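Local coordinates for protein putative Zn-dependent Alcohol Dehydrogenase (Rhodobacter sphaeroides, PDB 3IV6) that binds S-adenosylmethionine on a Rossmann-like fold of the methyltransferase kind, so probably acts as a methyltransferase despite its alcohol dehydrogenase name, at residues 119-124 / 151-156; 176-181 / 219-224; 158-163 / 167-172. All coordinates share one frame; numbering follows the deposited sequence.

Contact 1. Residues 119-124 / 151-156. With SAM (S-adenosylmethionine), chain E.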
loop_
_atom_site.group_PDB
_atom_site.type_symbol
_atom_site.label_atom_id
_atom_site.label_comp_id
_atom_site.label_asym_id
_atom_site.label_seq_id
_atom_site.Cartn_x
_atom_site.Cartn_y
_atom_site.Cartn_z
ATOM N N LEU A 119 -1.059 -0.345 1.585
ATOM C CA LEU A 119 -0.785 -0.299 0.158
ATOM C C LEU A 119 -2.097 -0.210 -0.613
ATOM O O LEU A 119 -2.174 0.354 -1.681
ATOM C CB LEU A 119 -0.069 -1.578 -0.227
ATOM C CG LEU A 119 -0.004 -1.875 -1.705
ATOM C CD1 LEU A 119 0.796 -0.777 -2.401
ATOM C CD2 LEU A 119 0.586 -3.255 -1.935
ATOM N N ILE A 120 -3.143 -0.772 -0.038
ATOM C CA ILE A 120 -4.444 -0.822 -0.668
ATOM C C ILE A 120 -5.019 0.587 -0.736
ATOM O O ILE A 120 -5.872 0.883 -1.562
ATOM C CB ILE A 120 -5.380 -1.823 0.087
ATOM C CG1 ILE A 120 -5.087 -3.269 -0.328
ATOM C CG2 ILE A 120 -6.873 -1.554 -0.198
ATOM C CD1 ILE A 120 -5.416 -4.226 0.766
ATOM N N ASN A 121 -4.525 1.463 0.132
ATOM C CA ASN A 121 -5.017 2.824 0.193
ATOM C C ASN A 121 -4.481 3.598 -1.038
ATOM O O ASN A 121 -4.992 4.664 -1.397
ATOM C CB ASN A 121 -4.553 3.464 1.500
ATOM C CG ASN A 121 -5.369 3.009 2.713
ATOM O OD1 ASN A 121 -4.885 2.252 3.571
ATOM N ND2 ASN A 121 -6.604 3.485 2.797
ATOM N N ARG A 122 -3.451 3.037 -1.677
ATOM C CA ARG A 122 -2.869 3.611 -2.865
ATOM C C ARG A 122 -3.571 3.151 -4.124
ATOM O O ARG A 122 -3.088 3.425 -5.233
ATOM C CB ARG A 122 -1.373 3.283 -2.967
ATOM C CG ARG A 122 -0.498 3.944 -1.887
ATOM C CD ARG A 122 -1.047 5.328 -1.508
ATOM N NE ARG A 122 -1.109 5.447 -0.057
ATOM C CZ ARG A 122 -2.120 5.953 0.633
ATOM N NH1 ARG A 122 -3.185 6.428 0.028
ATOM N NH2 ARG A 122 -2.049 5.982 1.948
ATOM N N PHE A 123 -4.707 2.470 -3.953
ATOM C CA PHE A 123 -5.494 1.990 -5.081
ATOM C C PHE A 123 -6.887 2.592 -5.219
ATOM O O PHE A 123 -7.489 3.110 -4.269
ATOM C CB PHE A 123 -5.646 0.456 -5.052
ATOM C CG PHE A 123 -4.340 -0.301 -4.980
ATOM C CD1 PHE A 123 -3.225 0.112 -5.727
ATOM C CD2 PHE A 123 -4.236 -1.443 -4.192
ATOM C CE1 PHE A 123 -2.030 -0.548 -5.671
ATOM C CE2 PHE A 123 -3.022 -2.148 -4.133
ATOM C CZ PHE A 123 -1.898 -1.675 -4.887
ATOM N N THR A 124 -7.390 2.514 -6.446
ATOM C CA THR A 124 -8.815 2.623 -6.709
ATOM C C THR A 124 -9.401 1.258 -6.389
ATOM O O THR A 124 -8.663 0.310 -6.113
ATOM C CB THR A 124 -9.109 2.913 -8.174
ATOM O OG1 THR A 124 -8.610 1.844 -9.000
ATOM C CG2 THR A 124 -8.544 4.273 -8.595
ATOM N N GLY A 151 -11.641 5.016 6.598
ATOM C CA GLY A 151 -12.305 6.305 6.621
ATOM C C GLY A 151 -11.449 7.330 5.932
ATOM O O GLY A 151 -10.562 6.968 5.187
ATOM N N PHE A 152 -11.678 8.604 6.214
ATOM C CA PHE A 152 -10.950 9.677 5.518
ATOM C C PHE A 152 -9.623 9.995 6.149
ATOM O O PHE A 152 -9.448 9.864 7.371
ATOM C CB PHE A 152 -11.787 10.976 5.429
ATOM C CG PHE A 152 -13.015 10.849 4.564
ATOM C CD1 PHE A 152 -12.900 10.596 3.197
ATOM C CD2 PHE A 152 -14.277 10.976 5.112
ATOM C CE1 PHE A 152 -14.031 10.464 2.411
ATOM C CE2 PHE A 152 -15.402 10.841 4.325
ATOM C CZ PHE A 152 -15.280 10.582 2.982
ATOM N N TYR A 153 -8.697 10.425 5.300
ATOM C CA TYR A 153 -7.454 11.047 5.749
ATOM C C TYR A 153 -7.696 12.504 6.222
ATOM O O TYR A 153 -8.700 13.124 5.872
ATOM C CB TYR A 153 -6.455 11.031 4.608
ATOM C CG TYR A 153 -5.809 9.684 4.346
ATOM C CD1 TYR A 153 -4.516 9.428 4.784
ATOM C CD2 TYR A 153 -6.476 8.677 3.661
ATOM C CE1 TYR A 153 -3.920 8.225 4.557
ATOM C CE2 TYR A 153 -5.881 7.456 3.433
ATOM C CZ TYR A 153 -4.602 7.246 3.883
ATOM O OH TYR A 153 -3.967 6.043 3.675
ATOM N N ASP A 154 -6.798 13.059 7.027
ATOM C CA ASP A 154 -6.970 14.444 7.453
ATOM C C ASP A 154 -7.079 15.340 6.231
ATOM O O ASP A 154 -7.968 16.188 6.138
ATOM C CB ASP A 154 -5.810 14.895 8.338
ATOM C CG ASP A 154 -5.808 14.205 9.723
ATOM O OD1 ASP A 154 -4.731 14.233 10.370
ATOM O OD2 ASP A 154 -6.860 13.646 10.158
ATOM N N ILE A 155 -6.192 15.131 5.271
ATOM C CA ILE A 155 -6.271 15.868 4.029
ATOM C C ILE A 155 -7.618 15.720 3.321
ATOM O O ILE A 155 -8.002 16.572 2.523
ATOM C CB ILE A 155 -5.174 15.490 3.030
ATOM C CG1 ILE A 155 -5.315 16.395 1.798
ATOM C CG2 ILE A 155 -5.325 14.054 2.612
ATOM C CD1 ILE A 155 -4.203 16.304 0.771
ATOM N N ASP A 156 -8.337 14.645 3.584
ATOM C CA ASP A 156 -9.581 14.443 2.861
ATOM C C ASP A 156 -10.557 15.472 3.367
ATOM O O ASP A 156 -11.277 16.097 2.587
ATOM C CB ASP A 156 -10.148 13.026 3.068
ATOM C CG ASP A 156 -9.338 11.938 2.340
ATOM O OD1 ASP A 156 -8.516 12.315 1.470
ATOM O OD2 ASP A 156 -9.529 10.720 2.645
HETATM N N SAM E . 4.385 3.453 2.212
HETATM C CA SAM E . 3.533 3.188 3.357
HETATM C C SAM E . 4.218 2.268 4.345
HETATM O O SAM E . 5.350 1.798 4.169
HETATM O OXT SAM E . 3.597 2.028 5.355
HETATM C CB SAM E . 2.167 2.668 2.925
HETATM C CG SAM E . 1.857 2.782 1.426
HETATM S SD SAM E . 2.545 1.494 0.337
HETATM C CE SAM E . 3.596 0.515 1.447
HETATM C "C5'" SAM E . 3.657 2.430 -0.771
HETATM C "C4'" SAM E . 4.821 1.691 -1.421
HETATM O "O4'" SAM E . 4.324 0.698 -2.302
HETATM C "C3'" SAM E . 5.687 2.593 -2.282
HETATM O "O3'" SAM E . 7.013 2.141 -2.133
HETATM C "C2'" SAM E . 5.260 2.298 -3.704
HETATM O "O2'" SAM E . 6.343 2.382 -4.606
HETATM C "C1'" SAM E . 4.764 0.865 -3.629
HETATM N N9 SAM E . 3.639 0.632 -4.545
HETATM C C8 SAM E . 2.533 1.429 -4.690
HETATM N N7 SAM E . 1.732 0.894 -5.651
HETATM C C5 SAM E . 2.304 -0.245 -6.131
HETATM C C6 SAM E . 1.906 -1.174 -7.111
HETATM N N6 SAM E . 0.771 -1.050 -7.805
HETATM N N1 SAM E . 2.736 -2.234 -7.379
HETATM C C2 SAM E . 3.939 -2.351 -6.695
HETATM N N3 SAM E . 4.332 -1.460 -5.725
HETATM C C4 SAM E . 3.521 -0.413 -5.445
#
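Bends in the Arg122 chain and the first torsion of Tyr153 bring the two side chains together. Tyr153 carries its ring beside the backbone N (chi1 -76°), which aims the phenol at the 119-124 loop, while the Arg122 chain, whose CB starts out away from 151-156, bends at chi2 and again at chi3 until NH2, at the guanidinium edge, reaches the hydroxyl. Arg122 NH2 then donates to Tyr153 OH at 2.6 Å, with an N-H...O angle of 145° and the oxygen slightly tilted out of the guanidinium plane. The two planes are 60° apart, and the groups meet through the hydroxyl, without stacking. Asn121 flanks the same hydroxyl, its CB 3.4 Å from Tyr153 OH; its amide is turned almost perpendicular to the ring, and OD1 is occupied by the backbone N of Lys149. Tyr153 is the N-cap residue of helix 154-164, and its N bonds Asp156 OD2 at 2.8 Å from above the carboxylate plane; Arg216 forms a salt bridge with the same oxygen. Across the loop lies the cofactor: Leu119 CD1 is 3.6 Å from C8 of the adenine of S-adenosylmethionine, and Phe123 CE1 is 3.6 Å from its N6, which sits at the ring edge. The loop follows strand 113-117 of the Rossmann-like sheet, with the pocket on one side and the N-cap residue on the other. Because Tyr153 offers Arg122 a neutral acceptor, Glu214, in a salt bridge with NH1, probably offsets the charge of Arg122 and of nearby Arg211.

Contact 2. Residues 176-181 / 219-224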
loop_
_atom_site.group_PDB
_atom_site.type_symbol
_atom_site.label_atom_id
_atom_site.label_comp_id
_atom_site.label_asym_id
_atom_site.label_seq_id
_atom_site.Cartn_x
_atom_site.Cartn_y
_atom_site.Cartn_z
ATOM N N SER A 176 -19.971 7.862 -4.788
ATOM C CA SER A 176 -20.453 6.492 -4.991
ATOM C C SER A 176 -19.583 5.453 -4.270
ATOM O O SER A 176 -20.115 4.570 -3.571
ATOM C CB SER A 176 -20.523 6.160 -6.480
ATOM O OG SER A 176 -19.227 5.893 -6.985
ATOM N N ASP A 177 -18.261 5.560 -4.451
ATOM C CA ASP A 177 -17.305 4.707 -3.731
ATOM C C ASP A 177 -16.179 5.475 -3.040
ATOM O O ASP A 177 -15.176 4.870 -2.638
ATOM C CB ASP A 177 -16.675 3.636 -4.643
ATOM C CG ASP A 177 -15.808 4.229 -5.763
ATOM O OD1 ASP A 177 -15.990 5.415 -6.135
ATOM O OD2 ASP A 177 -14.945 3.480 -6.285
ATOM N N LYS A 178 -16.328 6.794 -2.928
ATOM C CA LYS A 178 -15.352 7.611 -2.224
ATOM C C LYS A 178 -13.941 7.615 -2.870
ATOM O O LYS A 178 -12.926 7.391 -2.204
ATOM C CB LYS A 178 -15.309 7.196 -0.751
ATOM C CG LYS A 178 -16.717 7.141 -0.144
ATOM C CD LYS A 178 -16.744 6.498 1.236
ATOM C CE LYS A 178 -16.778 4.989 1.153
ATOM N NZ LYS A 178 -16.799 4.377 2.531
ATOM N N THR A 179 -13.884 7.900 -4.163
ATOM C CA THR A 179 -12.596 8.002 -4.813
ATOM C C THR A 179 -12.222 9.449 -5.037
ATOM O O THR A 179 -13.013 10.212 -5.555
ATOM C CB THR A 179 -12.603 7.302 -6.173
ATOM O OG1 THR A 179 -13.085 5.970 -6.014
ATOM C CG2 THR A 179 -11.218 7.233 -6.746
ATOM N N PHE A 180 -11.006 9.819 -4.651
ATOM C CA PHE A 180 -10.474 11.139 -4.933
ATOM C C PHE A 180 -9.564 11.154 -6.159
ATOM O O PHE A 180 -8.781 10.225 -6.363
ATOM C CB PHE A 180 -9.678 11.629 -3.750
ATOM C CG PHE A 180 -10.516 12.094 -2.601
ATOM C CD1 PHE A 180 -11.134 13.334 -2.630
ATOM C CD2 PHE A 180 -10.641 11.316 -1.472
ATOM C CE1 PHE A 180 -11.878 13.770 -1.570
ATOM C CE2 PHE A 180 -11.401 11.747 -0.406
ATOM C CZ PHE A 180 -12.017 12.975 -0.458
ATOM N N HIS A 181 -9.693 12.194 -6.989
ATOM C CA HIS A 181 -8.698 12.485 -8.034
ATOM C C HIS A 181 -7.926 13.757 -7.723
ATOM O O HIS A 181 -8.434 14.848 -7.945
ATOM C CB HIS A 181 -9.337 12.655 -9.396
ATOM C CG HIS A 181 -8.377 12.417 -10.509
ATOM N ND1 HIS A 181 -8.774 12.088 -11.788
ATOM C CD2 HIS A 181 -7.023 12.399 -10.516
ATOM C CE1 HIS A 181 -7.703 11.903 -12.540
ATOM N NE2 HIS A 181 -6.627 12.074 -11.791
ATOM N N ASP A 219 -14.446 -0.435 6.814
ATOM C CA ASP A 219 -14.379 -1.856 7.046
ATOM C C ASP A 219 -15.302 -2.619 6.103
ATOM O O ASP A 219 -14.896 -3.603 5.509
ATOM C CB ASP A 219 -14.712 -2.168 8.501
ATOM C CG ASP A 219 -14.662 -3.664 8.807
ATOM O OD1 ASP A 219 -13.583 -4.302 8.631
ATOM O OD2 ASP A 219 -15.724 -4.196 9.221
ATOM N N GLU A 220 -16.532 -2.164 5.933
ATOM C CA GLU A 220 -17.427 -2.822 4.973
ATOM C C GLU A 220 -16.885 -2.783 3.561
ATOM O O GLU A 220 -17.188 -3.658 2.744
ATOM C CB GLU A 220 -18.852 -2.245 5.005
ATOM C CG GLU A 220 -19.738 -2.737 6.195
ATOM C CD GLU A 220 -19.889 -4.289 6.291
ATOM O OE1 GLU A 220 -20.348 -4.914 5.305
ATOM O OE2 GLU A 220 -19.568 -4.878 7.357
ATOM N N ASP A 221 -16.070 -1.780 3.266
ATOM C CA ASP A 221 -15.554 -1.647 1.907
ATOM C C ASP A 221 -14.441 -2.674 1.627
ATOM O O ASP A 221 -14.331 -3.231 0.514
ATOM C CB ASP A 221 -15.134 -0.188 1.609
ATOM C CG ASP A 221 -16.340 0.788 1.534
ATOM O OD1 ASP A 221 -17.413 0.382 1.044
ATOM O OD2 ASP A 221 -16.217 1.966 1.958
ATOM N N VAL A 222 -13.642 -2.961 2.652
ATOM C CA VAL A 222 -12.573 -3.941 2.518
ATOM C C VAL A 222 -13.176 -5.338 2.435
ATOM O O VAL A 222 -12.732 -6.180 1.680
ATOM C CB VAL A 222 -11.640 -3.895 3.688
ATOM C CG1 VAL A 222 -10.626 -4.987 3.546
ATOM C CG2 VAL A 222 -10.955 -2.541 3.777
ATOM N N ARG A 223 -14.229 -5.574 3.193
ATOM C CA ARG A 223 -14.887 -6.853 3.128
ATOM C C ARG A 223 -15.532 -7.086 1.771
ATOM O O ARG A 223 -15.468 -8.199 1.225
ATOM C CB ARG A 223 -15.882 -6.998 4.285
ATOM C CG ARG A 223 -15.193 -7.320 5.594
ATOM C CD ARG A 223 -16.106 -7.367 6.803
ATOM N NE ARG A 223 -15.308 -7.028 7.988
ATOM C CZ ARG A 223 -14.787 -7.915 8.837
ATOM N NH1 ARG A 223 -15.010 -9.209 8.659
ATOM N NH2 ARG A 223 -14.058 -7.512 9.874
ATOM N N ALA A 224 -16.138 -6.035 1.222
ATOM C CA ALA A 224 -16.774 -6.107 -0.106
ATOM C C ALA A 224 -15.756 -6.381 -1.212
ATOM O O ALA A 224 -16.037 -7.068 -2.188
ATOM C CB ALA A 224 -17.484 -4.839 -0.394
#
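Lys178 and Asp221 meet through the ends of their side chains, and this single pairing makes up nearly all of the contact. The lysine chain runs out from the turn before strand 179-181, kinks at chi3 (-83°), and sets NZ 2.5 Å from Asp221 OD2, almost in line with the C-O bond. This is a hydrogen-bonded salt bridge, although so short a length should not be read closely at this resolution. Lys178 CE follows at 3.2 Å from Asp221 OD2. Asp218, just ahead of helix 219-226, also forms a salt bridge with NZ, and its backbone N bonds Asp221 OD2, so the oxygen that takes the lysine is itself held at the first turn of the helix. Lys178 has left-handed backbone angles (63/52°) and with Thr179 faces Asp174 in a G1 beta bulge; its CB points toward the helix.

Away from this point the contact is loose. Glu220 stands on the exposed side of the helix. Toward strand 237-244, Asp219 and Arg223 pair one turn apart, Arg223 NE reaching Asp219 OD2 at 3.1 Å. The hydrophobic Val222 packs on Leu150 and Phe217 instead of on 176-181. Between these two segments the link is thus electrostatic, and two carboxylates beside one ammonium probably keep the lysine protonated and leave the cluster net negative.

Contact 3. Residues 158-163 / 167-172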
loop_
_atom_site.group_PDB
_atom_site.type_symbol
_atom_site.label_atom_id
_atom_site.label_comp_id
_atom_site.label_asym_id
_atom_site.label_seq_id
_atom_site.Cartn_x
_atom_site.Cartn_y
_atom_site.Cartn_z
ATOM N N LYS A 158 -9.924 18.488 4.634
ATOM C CA LYS A 158 -9.673 19.753 3.982
ATOM C C LYS A 158 -10.154 19.714 2.522
ATOM O O LYS A 158 -10.679 20.705 2.025
ATOM C CB LYS A 158 -8.193 20.129 4.039
ATOM C CG LYS A 158 -7.596 20.106 5.443
ATOM C CD LYS A 158 -7.521 21.492 6.089
ATOM C CE LYS A 158 -8.902 21.994 6.509
ATOM N NZ LYS A 158 -8.807 23.303 7.234
ATOM N N LEU A 159 -9.985 18.582 1.841
ATOM C CA LEU A 159 -10.428 18.462 0.451
ATOM C C LEU A 159 -11.943 18.661 0.276
ATOM O O LEU A 159 -12.382 19.411 -0.608
ATOM C CB LEU A 159 -10.017 17.124 -0.155
ATOM C CG LEU A 159 -8.569 16.970 -0.619
ATOM C CD1 LEU A 159 -8.329 15.537 -1.046
ATOM C CD2 LEU A 159 -8.229 17.924 -1.746
ATOM N N ILE A 160 -12.735 17.973 1.090
ATOM C CA ILE A 160 -14.180 18.186 1.097
ATOM C C ILE A 160 -14.507 19.682 1.346
ATOM O O ILE A 160 -15.252 20.296 0.585
ATOM C CB ILE A 160 -14.913 17.294 2.168
ATOM C CG1 ILE A 160 -14.434 15.829 2.146
ATOM C CG2 ILE A 160 -16.404 17.389 2.036
ATOM C CD1 ILE A 160 -14.486 15.149 0.818
ATOM N N GLU A 161 -13.939 20.257 2.405
ATOM C CA GLU A 161 -14.264 21.618 2.833
ATOM C C GLU A 161 -13.958 22.608 1.724
ATOM O O GLU A 161 -14.866 23.271 1.220
ATOM C CB GLU A 161 -13.500 21.970 4.131
ATOM C CG GLU A 161 -13.499 23.447 4.592
ATOM C CD GLU A 161 -12.832 23.668 5.983
ATOM O OE1 GLU A 161 -12.404 24.818 6.262
ATOM O OE2 GLU A 161 -12.737 22.705 6.794
ATOM N N TYR A 162 -12.682 22.675 1.339
ATOM C CA TYR A 162 -12.153 23.681 0.411
ATOM C C TYR A 162 -12.578 23.461 -1.060
ATOM O O TYR A 162 -12.314 24.286 -1.948
ATOM C CB TYR A 162 -10.618 23.747 0.532
ATOM C CG TYR A 162 -10.062 24.147 1.909
ATOM C CD1 TYR A 162 -10.879 24.678 2.897
ATOM C CD2 TYR A 162 -8.706 23.990 2.198
ATOM C CE1 TYR A 162 -10.375 25.033 4.120
ATOM C CE2 TYR A 162 -8.187 24.349 3.424
ATOM C CZ TYR A 162 -9.024 24.874 4.386
ATOM O OH TYR A 162 -8.514 25.235 5.623
ATOM N N GLY A 163 -13.242 22.341 -1.302
ATOM C CA GLY A 163 -13.727 22.010 -2.624
ATOM C C GLY A 163 -15.227 22.196 -2.724
ATOM O O GLY A 163 -15.769 22.290 -3.820
ATOM N N GLY A 167 -17.196 24.739 -4.896
ATOM C CA GLY A 167 -18.165 24.043 -5.712
ATOM C C GLY A 167 -17.546 23.152 -6.770
ATOM O O GLY A 167 -18.198 22.798 -7.748
ATOM N N THR A 168 -16.288 22.781 -6.578
ATOM C CA THR A 168 -15.611 21.897 -7.522
ATOM C C THR A 168 -15.618 20.454 -7.068
ATOM O O THR A 168 -15.102 19.593 -7.777
ATOM C CB THR A 168 -14.114 22.295 -7.780
ATOM O OG1 THR A 168 -13.517 22.850 -6.585
ATOM C CG2 THR A 168 -14.009 23.277 -8.956
ATOM N N LEU A 169 -16.189 20.200 -5.887
ATOM C CA LEU A 169 -15.993 18.932 -5.193
ATOM C C LEU A 169 -16.330 17.732 -6.060
ATOM O O LEU A 169 -15.555 16.767 -6.117
ATOM C CB LEU A 169 -16.818 18.882 -3.924
ATOM C CG LEU A 169 -16.599 17.587 -3.152
ATOM C CD1 LEU A 169 -15.131 17.468 -2.778
ATOM C CD2 LEU A 169 -17.488 17.520 -1.950
ATOM N N ALA A 170 -17.473 17.786 -6.742
ATOM C CA ALA A 170 -17.869 16.697 -7.640
ATOM C C ALA A 170 -16.877 16.416 -8.772
ATOM O O ALA A 170 -16.848 15.324 -9.313
ATOM C CB ALA A 170 -19.253 16.942 -8.193
ATOM N N LYS A 171 -16.065 17.402 -9.123
ATOM C CA LYS A 171 -15.104 17.261 -10.220
ATOM C C LYS A 171 -13.936 16.298 -9.910
ATOM O O LYS A 171 -13.344 15.722 -10.823
ATOM C CB LYS A 171 -14.593 18.653 -10.646
ATOM C CG LYS A 171 -13.508 18.662 -11.704
ATOM C CD LYS A 171 -13.014 20.077 -11.934
ATOM C CE LYS A 171 -11.667 20.098 -12.596
ATOM N NZ LYS A 171 -11.763 19.223 -13.761
ATOM N N PHE A 172 -13.612 16.136 -8.628
ATOM C CA PHE A 172 -12.478 15.318 -8.204
ATOM C C PHE A 172 -12.803 14.329 -7.068
ATOM O O PHE A 172 -11.922 13.608 -6.587
ATOM C CB PHE A 172 -11.291 16.201 -7.805
ATOM C CG PHE A 172 -11.516 17.007 -6.544
ATOM C CD1 PHE A 172 -11.802 18.356 -6.614
ATOM C CD2 PHE A 172 -11.451 16.412 -5.283
ATOM C CE1 PHE A 172 -12.007 19.110 -5.452
ATOM C CE2 PHE A 172 -11.657 17.159 -4.113
ATOM C CZ PHE A 172 -11.936 18.505 -4.200
#
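The chain leaves helix 154-164 and doubles back so sharply that the CA atoms of Gly163 and Leu169 lie 4.6 Å apart, with Thr168 N returning a weak bond to Gly163 O at 2.8 Å. Leu169 and Phe172 share the apolar packing across the turn. With CG opposite the backbone N (chi1 -178°), Leu169 stretches back along the helix, so that CD1 lies 4.1 Å from Ile160 CA while the other branch, CD2, meets Ile160 CG2 at the same spacing. Its CB also rests 3.6 Å from Gly163 O. The helix ends in a Schellman motif: the weak bond from Thr168 N to Gly163 O is its six-to-one bond, and Gly167, at positive phi, is the first residue to break from helical angles. The following short, weakly bonded helix 169-172 belongs to the segment inserted between the fifth sheet strand, 143-149, and the last two strands of the Rossmann-like sheet. Phe172 closes the other side. Its CG stands between the backbone N and the carbonyl carbon (chi1 68°), and this swings the ring edge-on to the helix, with CZ 3.7 Å from Leu159 O and CE2 4.2 Å from Leu159 CD2. Gly163 CA lies at the same edge. One face of the Phe172 ring lies under Leu169 O, 4.0 Å above its centre. Phe180 of strand 179-181 also packs on Leu159, Ile160 and Phe172, while helix 187-192 covers Leu159 and Thr168.

Contact 1 is the buried one of the three and the only one beside the cofactor, with a polar tyrosine-guanidinium bond. Contact 2 lies at the surface and consists of charge, whereas contact 3, partly buried and farthest from the centre of the chain, depends on apolar side chains and a helix-ending turn. Contacts 1 and 3 share helix 154-164, using its start and its later turns, and their centres are about 16 Å apart. Strand 179-181 of contact 2 joins both: Phe180 packs on Phe152 and Asp156 of contact 1 as well as on the apolar side of contact 3, while His181 N probably bonds Phe172 O.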